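Local coordinates for malonyl CoA-acyl carrier protein transacylase (Burkholderia pseudomallei 1710b, PDB 3EZO) that probably transfers the malonyl group from malonyl-CoA to holo-acyl carrier protein, yielding malonyl-ACP and free CoA, at residues V303-P306 and A307-D310. Numbering follows the deposited sequence.
Sequences VFDP and ASLD
D305 and S308 join the start of helix 306-314 to the loop before it through an N-cap. The capping bond runs from S308 N to D305 OD1 (2.9 Å) with an N-H...O angle of 167°, and it meets the carboxylate oxygen nearly along its C-O axis. In D305 a chi1 of 68° sets CG between the backbone N and the carbonyl carbon, which brings OD1 back to the amide and hydroxyl of S308.

The hydroxyl of S308 is the second polar hub. F304 N donates to S308 OG at 3.0 Å, in a nearly straight bond. The same oxygen lies 2.8 Å from D305 OD1 and 2.9 Å from D305 O; its single proton could serve either acceptor. OD1 thus faces both the amide and the hydroxyl of one serine, which should hold the carboxylate's rotation.

Backbone bonds of the i to i+4 kind then open the helix: L309 N to D305 O (3.0 Å) and D310 N to P306 O (3.1 Å).

Two packing contacts complete the turn. S308 lies over one face of the F304 ring, with OG above its centre and CB making a CH-pi contact 3.8 Å from the centroid and 21° off the normal. On the buried side, V303 CG1 packs against L309 CB at 3.9 Å.

Strand 299-303, at an edge of the parallel sheet, is tied to neighbouring strand 277-281 through V303 and E280. V303 and L309 both touch helix 65-85, at W83 and A82 respectively, while K285, just ahead of helix 286-294, makes a cation-pi contact with F304.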
loop_
_atom_site.group_PDB
_atom_site.type_symbol
_atom_site.label_atom_id
_atom_site.label_comp_id
_atom_site.label_asym_id
_atom_site.label_seq_id
_atom_site.Cartn_x
_atom_site.Cartn_y
_atom_site.Cartn_z
ATOM N N VAL A 303 11.055 0.236 -10.697
ATOM C CA VAL A 303 11.030 1.472 -11.446
ATOM C C VAL A 303 10.849 2.619 -10.464
ATOM O O VAL A 303 9.741 2.828 -9.933
ATOM C CB VAL A 303 9.918 1.459 -12.461
ATOM C CG1 VAL A 303 9.923 2.754 -13.260
ATOM C CG2 VAL A 303 10.058 0.181 -13.348
ATOM N N PHE A 304 11.945 3.342 -10.213
ATOM C CA PHE A 304 11.920 4.529 -9.337
ATOM C C PHE A 304 12.781 5.716 -9.836
ATOM O O PHE A 304 12.792 6.788 -9.235
ATOM C CB PHE A 304 12.350 4.127 -7.916
ATOM C CG PHE A 304 13.702 3.543 -7.853
ATOM C CD1 PHE A 304 14.822 4.364 -7.788
ATOM C CD2 PHE A 304 13.877 2.170 -7.841
ATOM C CE1 PHE A 304 16.108 3.837 -7.738
ATOM C CE2 PHE A 304 15.163 1.627 -7.784
ATOM C CZ PHE A 304 16.280 2.485 -7.731
ATOM N N ASP A 305 13.494 5.505 -10.935
ATOM C CA ASP A 305 14.250 6.562 -11.600
ATOM C C ASP A 305 14.610 6.064 -13.012
ATOM O O ASP A 305 14.342 4.916 -13.329
ATOM C CB ASP A 305 15.475 6.977 -10.770
ATOM C CG ASP A 305 16.566 5.921 -10.668
ATOM O OD1 ASP A 305 16.543 4.820 -11.277
ATOM O OD2 ASP A 305 17.514 6.219 -9.906
ATOM N N PRO A 306 15.203 6.923 -13.864
ATOM C CA PRO A 306 15.464 6.473 -15.233
ATOM C C PRO A 306 16.362 5.261 -15.366
ATOM O O PRO A 306 16.104 4.424 -16.234
ATOM C CB PRO A 306 16.089 7.718 -15.893
ATOM C CG PRO A 306 15.351 8.816 -15.273
ATOM C CD PRO A 306 15.199 8.396 -13.790
ATOM N N ALA A 307 17.389 5.133 -14.511
ATOM C CA ALA A 307 18.295 4.007 -14.629
ATOM C C ALA A 307 17.596 2.684 -14.282
ATOM O O ALA A 307 17.693 1.695 -15.027
ATOM C CB ALA A 307 19.548 4.228 -13.749
ATOM N N SER A 308 16.884 2.675 -13.162
ATOM C CA SER A 308 16.165 1.475 -12.717
ATOM C C SER A 308 15.082 1.120 -13.770
ATOM O O SER A 308 14.893 -0.051 -14.052
ATOM C CB SER A 308 15.553 1.709 -11.336
ATOM O OG SER A 308 14.639 2.825 -11.358
ATOM N N LEU A 309 14.417 2.135 -14.347
ATOM C CA LEU A 309 13.426 1.909 -15.392
ATOM C C LEU A 309 14.049 1.154 -16.575
ATOM O O LEU A 309 13.503 0.159 -17.030
ATOM C CB LEU A 309 12.801 3.213 -15.865
ATOM C CG LEU A 309 11.556 3.224 -16.798
ATOM C CD1 LEU A 309 10.965 4.642 -16.796
ATOM C CD2 LEU A 309 11.844 2.788 -18.221
ATOM N N ASP A 310 15.201 1.617 -17.057
ATOM C CA ASP A 310 15.910 0.880 -18.137
ATOM C C ASP A 310 16.277 -0.546 -17.791
ATOM O O ASP A 310 16.114 -1.436 -18.608
ATOM C CB ASP A 310 17.149 1.642 -18.610
ATOM C CG ASP A 310 16.789 2.831 -19.425
ATOM O OD1 ASP A 310 15.632 2.868 -19.899
ATOM O OD2 ASP A 310 17.625 3.761 -19.549
#